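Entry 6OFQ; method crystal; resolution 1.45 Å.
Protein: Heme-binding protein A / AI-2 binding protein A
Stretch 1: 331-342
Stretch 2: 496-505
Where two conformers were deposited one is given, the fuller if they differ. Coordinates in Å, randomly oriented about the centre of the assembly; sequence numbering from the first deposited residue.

Stretch 1 331-342: FAQKMVNPFPPT
Stretch 2 496-505: PYVPLAYPYS

Two distant segments of one chain meet as a short antiparallel ladder that gives way to a loop wrapped around a tyrosine. Strand 332-334 runs at 142° to the strand ending at 503, their axes approaching to 4.5 Å.

Phe 331 (phi/psi -86/55, chi1 m) opens the ladder: its O accepts from Tyr 504 N at 3.0 Å, and a water donates to both Phe 331 O (2.9 Å) and Tyr 504 O (2.8 Å). Tyr 504, chi1 m, lays a ring face over Ala 332 N. Ala 332, fully extended at -169/165, forms the non-hydrogen-bonded pair with Pro 503, a register that asks no amide hydrogen of the proline; its CB sits 4.0 Å from Ala 501 CB. Gln 333 (-115/145, chi1 and chi2 t) pairs with Tyr 502 through two bonds, Gln 333 N to Tyr 502 O at 3.0 Å and Tyr 502 N to Gln 333 O at 2.8 Å, their side chains sharing one face. At Lys 334 (-59/130) opposite Ala 501 the side chains diverge.

Met 335 continues the ladder, its N donating to Leu 500 O at 3.0 Å. Its side chain, all t, points toward stretch 2: CG lies 3.5 Å from Pro 499 CB, and CE meets the Tyr 497 ring edge, 3.6 Å from CE2.

Beyond it, the loop encloses Tyr 502 (chi1 m, chi2 -55°). The hydroxyl OH accepts from Val 336 N at 3.1 Å and donates to Asn 337 O at 2.7 Å, anchoring the turn through backbone groups. Pro 338 CG approaches Tyr 497 OH at 3.6 Å. After Phe 339 (-130/159), whose side chain turns away, Pro 340 CA and Pro 341 CD cover one Tyr 502 face, 3.8 and 3.9 Å from its centroid; Met 335 CA covers the opposite face at 3.9 Å. These CH-pi contacts sandwich the ring.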

# COMPACT_ATOMS: atom_id res chain seq x y z
N PHE A 331 17.80 11.16 -3.00
CA PHE A 331 16.63 10.79 -3.83
C PHE A 331 15.34 10.75 -2.98
O PHE A 331 14.63 9.75 -2.93
CB PHE A 331 16.84 9.39 -4.44
CG PHE A 331 17.91 9.35 -5.49
CD1 PHE A 331 17.64 9.68 -6.81
CD2 PHE A 331 19.17 8.93 -5.16
CE1 PHE A 331 18.63 9.59 -7.80
CE2 PHE A 331 20.16 8.83 -6.13
CZ PHE A 331 19.90 9.17 -7.43
N ALA A 332 15.06 11.87 -2.32
CA ALA A 332 13.89 12.00 -1.45
C ALA A 332 13.72 13.45 -1.08
O ALA A 332 14.64 14.25 -1.18
CB ALA A 332 14.13 11.20 -0.18
N GLN A 333 12.56 13.79 -0.56
CA GLN A 333 12.26 15.10 0.01
C GLN A 333 11.99 14.97 1.50
O GLN A 333 11.39 13.97 1.92
CB GLN A 333 11.05 15.72 -0.74
CG GLN A 333 10.58 17.06 -0.20
CD GLN A 333 9.53 17.81 -1.03
OE1 GLN A 333 9.32 17.49 -2.20
NE2 GLN A 333 8.92 18.86 -0.45
N LYS A 334 12.37 15.92 2.33
CA LYS A 334 12.11 15.88 3.76
C LYS A 334 10.61 15.80 4.02
O LYS A 334 9.83 16.59 3.47
CB LYS A 334 12.68 17.15 4.39
CG LYS A 334 12.38 17.34 5.87
CD LYS A 334 13.15 18.44 6.59
CE LYS A 334 13.73 19.55 5.75
NZ LYS A 334 14.72 20.28 6.59
N MET A 335 10.20 14.84 4.86
CA MET A 335 8.80 14.70 5.22
C MET A 335 8.43 15.72 6.31
O MET A 335 9.18 15.96 7.27
CB MET A 335 8.54 13.27 5.65
CG MET A 335 7.10 12.95 6.03
SD MET A 335 6.99 11.19 6.46
CE MET A 335 5.27 11.06 6.94
N VAL A 336 7.25 16.33 6.12
CA VAL A 336 6.67 17.28 7.05
C VAL A 336 5.30 16.77 7.50
O VAL A 336 5.11 16.52 8.68
CB VAL A 336 6.54 18.66 6.40
CG1 VAL A 336 5.97 19.64 7.41
CG2 VAL A 336 7.95 19.14 5.97
N ASN A 337 4.35 16.59 6.60
CA ASN A 337 3.00 16.05 6.89
C ASN A 337 2.94 14.56 6.64
O ASN A 337 3.82 13.95 6.00
CB ASN A 337 1.95 16.78 6.03
CG ASN A 337 1.99 18.30 6.27
OD1 ASN A 337 1.82 18.70 7.44
ND2 ASN A 337 2.29 19.09 5.23
N PRO A 338 1.85 13.90 7.06
CA PRO A 338 1.80 12.43 6.91
C PRO A 338 1.74 11.91 5.50
O PRO A 338 1.99 10.73 5.31
CB PRO A 338 0.57 12.00 7.67
CG PRO A 338 0.39 13.12 8.67
CD PRO A 338 0.78 14.39 7.96
N PHE A 339 1.41 12.74 4.53
CA PHE A 339 1.29 12.36 3.12
C PHE A 339 2.09 13.33 2.25
O PHE A 339 2.35 14.45 2.66
CB PHE A 339 -0.18 12.26 2.71
CG PHE A 339 -0.92 13.56 2.80
CD1 PHE A 339 -1.64 13.91 3.92
CD2 PHE A 339 -1.05 14.37 1.69
CE1 PHE A 339 -2.35 15.11 3.95
CE2 PHE A 339 -1.74 15.56 1.71
CZ PHE A 339 -2.44 15.92 2.82
N PRO A 340 2.44 12.92 1.03
CA PRO A 340 3.36 13.72 0.21
C PRO A 340 2.65 14.86 -0.51
O PRO A 340 1.44 14.79 -0.76
CB PRO A 340 3.95 12.69 -0.75
CG PRO A 340 2.88 11.67 -0.91
CD PRO A 340 2.29 11.56 0.49
N PRO A 341 3.44 15.86 -0.96
CA PRO A 341 2.90 17.05 -1.59
C PRO A 341 2.38 16.84 -3.01
O PRO A 341 1.80 17.78 -3.56
CB PRO A 341 4.04 18.06 -1.51
CG PRO A 341 5.22 17.27 -1.33
CD PRO A 341 4.86 16.03 -0.61
N THR A 342 2.55 15.64 -3.53
CA THR A 342 1.89 15.23 -4.78
C THR A 342 0.39 15.03 -4.59
O THR A 342 -0.25 14.87 -5.62
CB THR A 342 2.54 13.96 -5.29
OG1 THR A 342 2.77 13.09 -4.14
CG2 THR A 342 3.88 14.29 -5.89
N PRO A 496 3.09 12.19 17.08
CA PRO A 496 3.03 10.77 17.41
C PRO A 496 3.94 9.90 16.59
O PRO A 496 3.68 8.69 16.50
CB PRO A 496 1.57 10.43 17.15
CG PRO A 496 1.32 11.26 15.94
CD PRO A 496 1.93 12.59 16.28
N TYR A 497 5.01 10.45 16.03
CA TYR A 497 5.85 9.76 15.07
C TYR A 497 7.05 10.63 14.76
O TYR A 497 7.09 11.77 15.23
CB TYR A 497 5.11 9.45 13.77
CG TYR A 497 4.82 10.52 12.77
CD1 TYR A 497 4.06 11.63 13.09
CD2 TYR A 497 5.18 10.29 11.46
CE1 TYR A 497 3.70 12.57 12.11
CE2 TYR A 497 4.90 11.23 10.50
CZ TYR A 497 4.07 12.28 10.81
OH TYR A 497 3.81 13.22 9.83
N VAL A 498 8.03 10.13 14.00
CA VAL A 498 9.05 10.98 13.44
C VAL A 498 8.92 10.92 11.91
O VAL A 498 9.27 9.90 11.29
CB VAL A 498 10.45 10.55 13.80
CG1 VAL A 498 11.41 11.57 13.28
CG2 VAL A 498 10.65 10.36 15.30
N PRO A 499 8.47 11.98 11.25
CA PRO A 499 8.47 12.01 9.77
C PRO A 499 9.90 11.96 9.25
O PRO A 499 10.79 12.63 9.80
CB PRO A 499 7.83 13.34 9.41
CG PRO A 499 7.78 14.13 10.64
CD PRO A 499 7.94 13.24 11.82
N LEU A 500 10.15 11.14 8.22
CA LEU A 500 11.53 11.08 7.69
C LEU A 500 11.52 11.61 6.25
O LEU A 500 12.01 12.72 5.96
CB LEU A 500 12.07 9.65 7.78
CG LEU A 500 12.29 9.15 9.20
CD1 LEU A 500 12.60 7.70 9.12
CD2 LEU A 500 13.41 9.91 9.87
N ALA A 501 10.93 10.87 5.31
CA ALA A 501 11.08 11.26 3.90
C ALA A 501 9.87 10.94 3.05
O ALA A 501 9.09 10.04 3.33
CB ALA A 501 12.25 10.50 3.30
N TYR A 502 9.71 11.69 1.96
CA TYR A 502 8.95 11.31 0.78
C TYR A 502 9.98 10.75 -0.20
O TYR A 502 10.55 11.58 -0.94
CB TYR A 502 8.18 12.49 0.19
CG TYR A 502 7.32 13.20 1.20
CD1 TYR A 502 6.37 12.51 1.94
CD2 TYR A 502 7.48 14.56 1.42
CE1 TYR A 502 5.61 13.21 2.87
CE2 TYR A 502 6.76 15.27 2.37
CZ TYR A 502 5.83 14.56 3.13
OH TYR A 502 5.18 15.25 4.10
N PRO A 503 10.18 9.43 -0.28
CA PRO A 503 11.20 8.98 -1.22
C PRO A 503 10.75 9.17 -2.64
O PRO A 503 9.56 9.01 -2.94
CB PRO A 503 11.33 7.48 -0.92
CG PRO A 503 10.77 7.33 0.47
CD PRO A 503 9.66 8.36 0.59
N TYR A 504 11.67 9.50 -3.51
CA TYR A 504 11.34 9.50 -4.92
C TYR A 504 11.10 8.04 -5.36
O TYR A 504 11.64 7.11 -4.75
CB TYR A 504 12.57 9.99 -5.71
CG TYR A 504 12.95 11.41 -5.49
CD1 TYR A 504 12.14 12.33 -4.89
CD2 TYR A 504 14.18 11.83 -5.95
CE1 TYR A 504 12.56 13.65 -4.70
CE2 TYR A 504 14.62 13.12 -5.79
CZ TYR A 504 13.83 14.00 -5.14
OH TYR A 504 14.27 15.32 -4.98
N SER A 505 10.26 7.84 -6.35
CA SER A 505 10.11 6.51 -6.95
C SER A 505 11.29 6.36 -7.91
O SER A 505 11.37 7.13 -8.87
CB SER A 505 8.82 6.32 -7.76
OG SER A 505 8.80 4.99 -8.21
O HOH W 1 13.99 6.95 -3.32